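Local structure of GTP cyclohydrolase 1 type 2 homolog (Escherichia coli, Escherichia coli O157:H7, 1NMP) at residues W170-G175 and H216-G221; I61-Y66 and G95-L100. The protein binds divalent metal ions, probably protects against radiation damage and may take part in degrading radiation-damaged nucleotides. All blocks are in the same frame, centred on the assembly; numbering follows the deposited sequence.

Contact 1 (W170-G175 and H216-G221); sequences WCTGGG and HATERG. With MG (magnesium ion), chain H; MG (magnesium ion), chain G.
Glu219 OE1 is gripped from several sides: the hydroxyl Thr172 OG1 donates a hydrogen bond to Glu219 OE1 over 2.9 Å, and the magnesium ion of chain H binds the same oxygen at 2.2 Å. The magnesium ion of chain G also bonds Glu219 OE1, at 2.7 Å, and is bound by Glu219 OE2 at 2.5 Å, so the carboxylate bridges the pair of ions. Thr172 uses the anti lone pair of OE1, pointing away from OE2. The glutamate chain runs extended beyond CG, carrying the carboxylate from the backbone to the metals. Thr172 OG1 sits between its own backbone N and carbonyl carbon (chi1 63°), which turns the hydroxyl to the carboxylate and lets Thr172 CG2 rest 3.5 Å from Thr218 O. The two threonine side chains lie alongside each other, pointing opposite ways.

A second bond runs from backbone to side chain: Gly173 N donates to Thr218 OG1 over 3.0 Å at a fairly straight 161°. Thr218 OG1 also bonds to Gly214 O, one turn back along the chain, so the buried hydroxyl is engaged both across the contact and within its own part of the chain. Outside the pair, Asp101 and His63 join Glu219 on the chain H ion, and His215 makes a weak hydrogen bond to Glu219 OE2. The arrangement agrees with the dinuclear metal site inferred for the NIF3 family, with Thr172 a second-shell residue that hydrogen-bonds to the bridging carboxylate.

In the fold, the loop between strand 165-170 and helix 179-185 meets the break between helices 215-218 and 220-233, while helix 108-115 packs against Thr172 and Glu219.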
ATOM      1  N   TRP A 170      17.453 -35.756   7.019  1.00 12.38           N
ATOM      2  CA  TRP A 170      16.275 -35.143   6.449  1.00 11.07           C
ATOM      3  C   TRP A 170      15.171 -36.166   6.453  1.00 11.76           C
ATOM      4  O   TRP A 170      15.406 -37.340   6.740  1.00  9.34           O
ATOM      5  CB  TRP A 170      16.588 -34.599   5.014  1.00  9.14           C
ATOM      6  CG  TRP A 170      17.001 -35.611   3.908  1.00 11.78           C
ATOM      7  CD1 TRP A 170      16.140 -36.368   3.121  1.00 10.88           C
ATOM      8  CD2 TRP A 170      18.348 -36.163   3.650  1.00  9.55           C
ATOM      9  NE1 TRP A 170      16.852 -37.352   2.462  1.00 11.22           N
ATOM     10  CE2 TRP A 170      18.189 -37.262   2.777  1.00 10.29           C
ATOM     11  CE3 TRP A 170      19.640 -35.845   4.104  1.00 10.49           C
ATOM     12  CZ2 TRP A 170      19.281 -38.046   2.334  1.00 10.62           C
ATOM     13  CZ3 TRP A 170      20.747 -36.629   3.660  1.00 10.63           C
ATOM     14  CH2 TRP A 170      20.538 -37.729   2.792  1.00 11.02           C
ATOM     15  N   CYS A 171      13.959 -35.689   6.158  1.00 14.10           N
ATOM     16  CA  CYS A 171      12.773 -36.549   6.038  1.00 12.52           C
ATOM     17  C   CYS A 171      11.854 -35.612   5.362  1.00 12.10           C
ATOM     18  O   CYS A 171      11.595 -34.550   5.915  1.00 10.07           O
ATOM     19  CB  CYS A 171      12.170 -36.857   7.383  1.00 15.47           C
ATOM     20  SG  CYS A 171      10.735 -37.891   7.175  1.00 13.75           S
ATOM     21  N   THR A 172      11.376 -35.958   4.170  1.00 10.77           N
ATOM     22  CA  THR A 172      10.450 -35.093   3.436  1.00 10.19           C
ATOM     23  C   THR A 172       9.069 -35.031   4.093  1.00 11.52           C
ATOM     24  O   THR A 172       8.669 -35.963   4.853  1.00 12.35           O
ATOM     25  CB  THR A 172      10.231 -35.636   2.052  1.00 11.28           C
ATOM     26  OG1 THR A 172       9.601 -36.947   2.167  1.00 10.43           O
ATOM     27  CG2 THR A 172      11.592 -35.761   1.334  1.00 10.36           C
ATOM     28  N   GLY A 173       8.336 -33.956   3.802  1.00 11.07           N
ATOM     29  CA  GLY A 173       7.000 -33.828   4.354  1.00 10.79           C
ATOM     30  C   GLY A 173       6.916 -33.417   5.799  1.00 10.94           C
ATOM     31  O   GLY A 173       7.545 -32.458   6.284  1.00 11.76           O
ATOM     32  N   GLY A 174       6.101 -34.136   6.541  1.00 12.40           N
ATOM     33  CA  GLY A 174       5.932 -33.729   7.921  1.00 11.29           C
ATOM     34  C   GLY A 174       6.830 -34.534   8.796  1.00 13.35           C
ATOM     35  O   GLY A 174       6.347 -35.268   9.651  1.00 14.38           O
ATOM     36  N   GLY A 175       8.149 -34.451   8.612  1.00 12.98           N
ATOM     37  CA  GLY A 175       8.991 -35.242   9.505  1.00 12.82           C
ATOM     38  C   GLY A 175       9.649 -34.375  10.572  1.00 12.86           C
ATOM     39  O   GLY A 175      10.750 -34.754  11.003  1.00 10.55           O
ATOM     40  N   HIS A 216       4.512 -30.015   0.389  1.00  9.77           N
ATOM     41  CA  HIS A 216       4.322 -30.298  -1.037  1.00  9.37           C
ATOM     42  C   HIS A 216       5.642 -30.191  -1.829  1.00 10.96           C
ATOM     43  O   HIS A 216       5.954 -31.087  -2.645  1.00 11.14           O
ATOM     44  CB  HIS A 216       3.333 -29.316  -1.622  1.00  8.10           C
ATOM     45  CG  HIS A 216       3.148 -29.474  -3.100  1.00 10.63           C
ATOM     46  ND1 HIS A 216       2.132 -30.233  -3.650  1.00  6.65           N
ATOM     47  CD2 HIS A 216       3.852 -28.963  -4.147  1.00  9.07           C
ATOM     48  CE1 HIS A 216       2.216 -30.181  -4.970  1.00  8.84           C
ATOM     49  NE2 HIS A 216       3.244 -29.416  -5.297  1.00  8.89           N
ATOM     50  N   ALA A 217       6.416 -29.105  -1.620  1.00 10.98           N
ATOM     51  CA  ALA A 217       7.674 -28.921  -2.336  1.00 10.82           C
ATOM     52  C   ALA A 217       8.702 -30.041  -2.100  1.00 11.65           C
ATOM     53  O   ALA A 217       9.399 -30.441  -3.060  1.00 12.33           O
ATOM     54  CB  ALA A 217       8.298 -27.536  -1.999  1.00  9.94           C
ATOM     55  N   THR A 218       8.788 -30.622  -0.898  1.00 11.46           N
ATOM     56  CA  THR A 218       9.811 -31.672  -0.697  1.00 11.48           C
ATOM     57  C   THR A 218       9.281 -33.007  -1.159  1.00 11.77           C
ATOM     58  O   THR A 218      10.084 -34.019  -1.271  1.00  9.35           O
ATOM     59  CB  THR A 218      10.254 -31.843   0.772  1.00 10.88           C
ATOM     60  OG1 THR A 218       9.104 -32.130   1.559  1.00 12.50           O
ATOM     61  CG2 THR A 218      10.887 -30.571   1.309  1.00 11.44           C
ATOM     62  N   GLU A 219       7.962 -33.038  -1.469  1.00 11.82           N
ATOM     63  CA  GLU A 219       7.360 -34.305  -1.924  1.00 12.23           C
ATOM     64  C   GLU A 219       6.937 -34.475  -3.387  1.00 13.11           C
ATOM     65  O   GLU A 219       6.183 -35.427  -3.747  1.00 11.66           O
ATOM     66  CB  GLU A 219       6.266 -34.718  -0.923  1.00 14.06           C
ATOM     67  CG  GLU A 219       7.010 -35.234   0.325  1.00 15.62           C
ATOM     68  CD  GLU A 219       6.140 -35.883   1.376  1.00 16.81           C
ATOM     69  OE1 GLU A 219       6.713 -36.638   2.236  1.00 17.52           O
ATOM     70  OE2 GLU A 219       4.897 -35.656   1.367  1.00 18.28           O
ATOM     71  N   ARG A 220       7.496 -33.617  -4.265  1.00 12.58           N
ATOM     72  CA  ARG A 220       7.225 -33.753  -5.690  1.00 12.45           C
ATOM     73  C   ARG A 220       8.211 -34.746  -6.308  1.00 13.32           C
ATOM     74  O   ARG A 220       7.874 -35.400  -7.306  1.00 14.37           O
ATOM     75  CB  ARG A 220       7.410 -32.449  -6.438  1.00 12.25           C
ATOM     76  CG  ARG A 220       6.347 -31.458  -6.238  1.00 10.90           C
ATOM     77  CD  ARG A 220       6.796 -30.178  -6.911  1.00 12.04           C
ATOM     78  NE  ARG A 220       8.038 -29.714  -6.297  1.00 13.00           N
ATOM     79  CZ  ARG A 220       8.398 -28.439  -6.219  1.00 12.88           C
ATOM     80  NH1 ARG A 220       7.613 -27.496  -6.718  1.00 15.54           N
ATOM     81  NH2 ARG A 220       9.505 -28.095  -5.575  1.00 13.80           N
ATOM     82  N   GLY A 221       9.397 -34.877  -5.705  1.00 13.34           N
ATOM     83  CA  GLY A 221      10.464 -35.756  -6.220  1.00 13.63           C
ATOM     84  C   GLY A 221      10.163 -37.224  -6.482  1.00 13.59           C
ATOM     85  O   GLY A 221      10.436 -37.804  -7.580  1.00 11.86           O
TER
HETATM   86 MG    MG H 302       5.872 -38.538   2.862  1.00 24.81          MG
HETATM   87 MG    MG G 301       4.244 -37.095   3.333  1.00 55.02          MG

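Contact 2 (I61-Y66 and G95-L100); sequences IVHHGY and GWHLPL. With MG (magnesium ion), chain H.
Gly95 pairs with Val62 in a parallel bridge, its CA making a C-H...O contact of 3.3 Å with Val62 O. At Trp96 the backbone carries the pairing on: Trp96 N donates to the same carbonyl, Val62 O, over 3.0 Å. The indole presents its edge to Ile61, whose CG2 lies in the ring plane 3.9 Å from Trp96 CE3, while Trp96 NE1 bonds to Asn11.

Trp96 O receives His63 ND1 over 3.1 Å, in the carbonyl plane on a lone pair, although this oxygen stands 20° out of the imidazole plane. With CG anti to the backbone N (chi1 173°) the His63 ring reaches toward 95-100, and the ND1 bond then holds its rotation with NE2 on the magnesium ion of chain H, 2.4 Å from His63 NE2. The backbone of the second segment thus acts as a second shell for a metal ligand.

At His97 the carbonyl O lies in the plane of the His63 ring, 3.2 Å from His63 CE1. The His97 ring completes a cluster with His63 and His64, meeting both at an oblique tilt; the planes of His63 and His97 are 43° apart. His97 ND1 is held by Asp21, and His64 ND1 by Thr43. In helix 98-102, Leu100 CB packs 4.0 Å from His63 ND1.

The contact thus joins the ends of neighbouring parallel strands 59-62 and 92-95, where the chain turns out of the sheet toward the metals, 95-100 running on into helix 98-102; helix 220-233 covers Ile61 and Leu100.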
ATOM      1  N   ILE A  61      -2.076 -41.810  -9.877  1.00 10.29           N
ATOM      2  CA  ILE A  61      -1.239 -42.377  -8.862  1.00  8.04           C
ATOM      3  C   ILE A  61      -0.710 -41.150  -8.097  1.00  9.05           C
ATOM      4  O   ILE A  61      -0.275 -40.136  -8.731  1.00  8.91           O
ATOM      5  CB  ILE A  61      -0.025 -43.116  -9.456  1.00  6.79           C
ATOM      6  CG1 ILE A  61      -0.494 -44.228 -10.338  1.00  6.58           C
ATOM      7  CG2 ILE A  61       0.815 -43.688  -8.313  1.00  4.12           C
ATOM      8  CD1 ILE A  61       0.733 -45.034 -10.895  1.00  6.78           C
ATOM      9  N   VAL A  62      -0.720 -41.231  -6.759  1.00  9.55           N
ATOM     10  CA  VAL A  62      -0.270 -40.113  -5.920  1.00  9.86           C
ATOM     11  C   VAL A  62       0.526 -40.636  -4.727  1.00 10.50           C
ATOM     12  O   VAL A  62       0.500 -41.839  -4.450  1.00 11.62           O
ATOM     13  CB  VAL A  62      -1.530 -39.332  -5.297  1.00 11.35           C
ATOM     14  CG1 VAL A  62      -2.338 -38.592  -6.377  1.00  7.93           C
ATOM     15  CG2 VAL A  62      -2.420 -40.346  -4.503  1.00 10.44           C
ATOM     16  N   HIS A  63       1.163 -39.735  -3.963  1.00 10.07           N
ATOM     17  CA  HIS A  63       1.849 -40.121  -2.704  1.00  9.05           C
ATOM     18  C   HIS A  63       0.783 -40.073  -1.526  1.00  9.62           C
ATOM     19  O   HIS A  63       0.816 -40.886  -0.560  1.00  8.48           O
ATOM     20  CB  HIS A  63       2.982 -39.117  -2.487  1.00  8.04           C
ATOM     21  CG  HIS A  63       3.691 -39.229  -1.172  1.00  6.61           C
ATOM     22  ND1 HIS A  63       4.192 -40.417  -0.697  1.00  5.10           N
ATOM     23  CD2 HIS A  63       4.049 -38.281  -0.273  1.00  4.83           C
ATOM     24  CE1 HIS A  63       4.816 -40.203   0.446  1.00  3.52           C
ATOM     25  NE2 HIS A  63       4.748 -38.908   0.717  1.00  2.55           N
ATOM     26  N   HIS A  64      -0.140 -39.097  -1.596  1.00 10.04           N
ATOM     27  CA  HIS A  64      -1.210 -38.913  -0.580  1.00 12.00           C
ATOM     28  C   HIS A  64      -2.606 -39.214  -1.081  1.00 12.14           C
ATOM     29  O   HIS A  64      -3.192 -38.379  -1.793  1.00 13.40           O
ATOM     30  CB  HIS A  64      -1.235 -37.475  -0.077  1.00 13.32           C
ATOM     31  CG  HIS A  64       0.049 -37.049   0.584  1.00 14.95           C
ATOM     32  ND1 HIS A  64       0.769 -35.950   0.161  1.00 17.10           N
ATOM     33  CD2 HIS A  64       0.720 -37.548   1.653  1.00 15.33           C
ATOM     34  CE1 HIS A  64       1.825 -35.785   0.946  1.00 18.47           C
ATOM     35  NE2 HIS A  64       1.821 -36.744   1.857  1.00 17.18           N
ATOM     36  N   GLY A  65      -3.155 -40.380  -0.731  1.00 12.59           N
ATOM     37  CA  GLY A  65      -4.498 -40.729  -1.202  1.00 11.45           C
ATOM     38  C   GLY A  65      -5.555 -40.562  -0.098  1.00 12.25           C
ATOM     39  O   GLY A  65      -5.499 -39.552   0.633  1.00  9.34           O
ATOM     40  N   TYR A  66      -6.482 -41.545   0.058  1.00 11.98           N
ATOM     41  CA  TYR A  66      -7.571 -41.445   1.078  1.00 12.52           C
ATOM     42  C   TYR A  66      -7.530 -42.530   2.132  1.00 12.93           C
ATOM     43  O   TYR A  66      -6.606 -43.357   2.187  1.00 15.14           O
ATOM     44  CB  TYR A  66      -8.958 -41.499   0.385  1.00  9.10           C
ATOM     45  CG  TYR A  66      -9.066 -40.603  -0.814  1.00  8.27           C
ATOM     46  CD1 TYR A  66      -8.374 -39.380  -0.861  1.00  9.88           C
ATOM     47  CD2 TYR A  66      -9.847 -40.954  -1.924  1.00  7.67           C
ATOM     48  CE1 TYR A  66      -8.450 -38.516  -2.019  1.00  8.09           C
ATOM     49  CE2 TYR A  66      -9.945 -40.108  -3.046  1.00  5.43           C
ATOM     50  CZ  TYR A  66      -9.245 -38.895  -3.095  1.00  8.90           C
ATOM     51  OH  TYR A  66      -9.319 -38.027  -4.255  1.00  9.90           O
ATOM     52  N   GLY A  95      -2.468 -45.100  -4.573  1.00 13.24           N
ATOM     53  CA  GLY A  95      -1.682 -44.224  -3.729  1.00 12.20           C
ATOM     54  C   GLY A  95      -0.630 -45.010  -3.027  1.00 12.91           C
ATOM     55  O   GLY A  95      -0.926 -46.154  -2.653  1.00 12.58           O
ATOM     56  N   TRP A  96       0.588 -44.428  -2.873  1.00 12.43           N
ATOM     57  CA  TRP A  96       1.700 -45.054  -2.128  1.00 10.30           C
ATOM     58  C   TRP A  96       2.302 -44.001  -1.215  1.00 11.60           C
ATOM     59  O   TRP A  96       2.860 -42.992  -1.681  1.00 11.83           O
ATOM     60  CB  TRP A  96       2.776 -45.575  -3.082  1.00  8.54           C
ATOM     61  CG  TRP A  96       2.502 -46.984  -3.557  1.00  8.29           C
ATOM     62  CD1 TRP A  96       2.755 -48.178  -2.868  1.00  8.12           C
ATOM     63  CD2 TRP A  96       1.881 -47.358  -4.773  1.00  6.03           C
ATOM     64  NE1 TRP A  96       2.320 -49.254  -3.596  1.00  5.66           N
ATOM     65  CE2 TRP A  96       1.769 -48.780  -4.775  1.00  8.73           C
ATOM     66  CE3 TRP A  96       1.388 -46.639  -5.869  1.00  7.82           C
ATOM     67  CZ2 TRP A  96       1.168 -49.503  -5.868  1.00  6.41           C
ATOM     68  CZ3 TRP A  96       0.776 -47.366  -6.962  1.00  9.04           C
ATOM     69  CH2 TRP A  96       0.684 -48.778  -6.929  1.00  8.28           C
ATOM     70  N   HIS A  97       2.250 -44.256   0.084  1.00 11.51           N
ATOM     71  CA  HIS A  97       2.723 -43.307   1.067  1.00 12.97           C
ATOM     72  C   HIS A  97       4.140 -43.629   1.506  1.00 12.51           C
ATOM     73  O   HIS A  97       5.072 -43.387   0.716  1.00 14.90           O
ATOM     74  CB  HIS A  97       1.738 -43.270   2.274  1.00 14.46           C
ATOM     75  CG  HIS A  97       2.030 -42.185   3.267  1.00 14.31           C
ATOM     76  ND1 HIS A  97       1.929 -42.380   4.627  1.00 17.33           N
ATOM     77  CD2 HIS A  97       2.501 -40.920   3.103  1.00 16.52           C
ATOM     78  CE1 HIS A  97       2.347 -41.291   5.264  1.00 17.13           C
ATOM     79  NE2 HIS A  97       2.702 -40.393   4.361  1.00 17.85           N
ATOM     80  N   LEU A  98       4.362 -44.199   2.700  1.00 12.65           N
ATOM     81  CA  LEU A  98       5.750 -44.464   3.131  1.00 11.47           C
ATOM     82  C   LEU A  98       6.662 -45.256   2.152  1.00 12.96           C
ATOM     83  O   LEU A  98       7.926 -45.014   2.088  1.00 11.58           O
ATOM     84  CB  LEU A  98       5.776 -45.139   4.505  1.00 12.58           C
ATOM     85  CG  LEU A  98       4.984 -44.436   5.590  1.00 13.02           C
ATOM     86  CD1 LEU A  98       5.242 -45.247   6.885  1.00 13.23           C
ATOM     87  CD2 LEU A  98       5.414 -42.982   5.748  1.00 12.84           C
ATOM     88  N   PRO A  99       6.091 -46.226   1.404  1.00 12.10           N
ATOM     89  CA  PRO A  99       6.999 -46.922   0.491  1.00 12.71           C
ATOM     90  C   PRO A  99       7.544 -45.933  -0.563  1.00 13.88           C
ATOM     91  O   PRO A  99       8.704 -46.088  -1.058  1.00 13.25           O
ATOM     92  CB  PRO A  99       6.105 -47.988  -0.134  1.00 12.74           C
ATOM     93  CG  PRO A  99       5.169 -48.337   1.013  1.00 11.99           C
ATOM     94  CD  PRO A  99       4.831 -46.982   1.567  1.00 12.68           C
ATOM     95  N   LEU A 100       6.738 -44.925  -0.946  1.00 13.49           N
ATOM     96  CA  LEU A 100       7.268 -43.973  -1.933  1.00 12.78           C
ATOM     97  C   LEU A 100       8.151 -42.905  -1.208  1.00 14.04           C
ATOM     98  O   LEU A 100       8.818 -42.033  -1.854  1.00 13.97           O
ATOM     99  CB  LEU A 100       6.135 -43.332  -2.726  1.00 11.10           C
ATOM    100  CG  LEU A 100       6.552 -42.387  -3.854  1.00  8.79           C
ATOM    101  CD1 LEU A 100       7.456 -43.158  -4.803  1.00  9.69           C
ATOM    102  CD2 LEU A 100       5.258 -41.943  -4.599  1.00  9.42           C
TER
HETATM  103 MG    MG H 302       5.872 -38.538   2.862  1.00 24.81          MG

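In the fold
Both contacts are buried near the centre of the folded chain and meet at the magnesium ion of chain H, to which contact 1 brings Glu219 and contact 2 His63. They touch directly, Glu219 OE2 packing 3.2 Å from His63 CD2. Their scaffolds differ: 61-66 and 95-100 leave the ends of adjacent strands of the five-stranded sheet, whereas 170-175 leaves the six-stranded one to meet a helix break. Accordingly contact 2 combines strand pairing, aromatic rings and apolar packing, while contact 1 is smaller and mostly polar, relying on hydroxyls and a carboxylate. Helix 220-233, which starts beside Glu219, also packs on Ile61 and Leu100, so the two are joined through protein as well as metal.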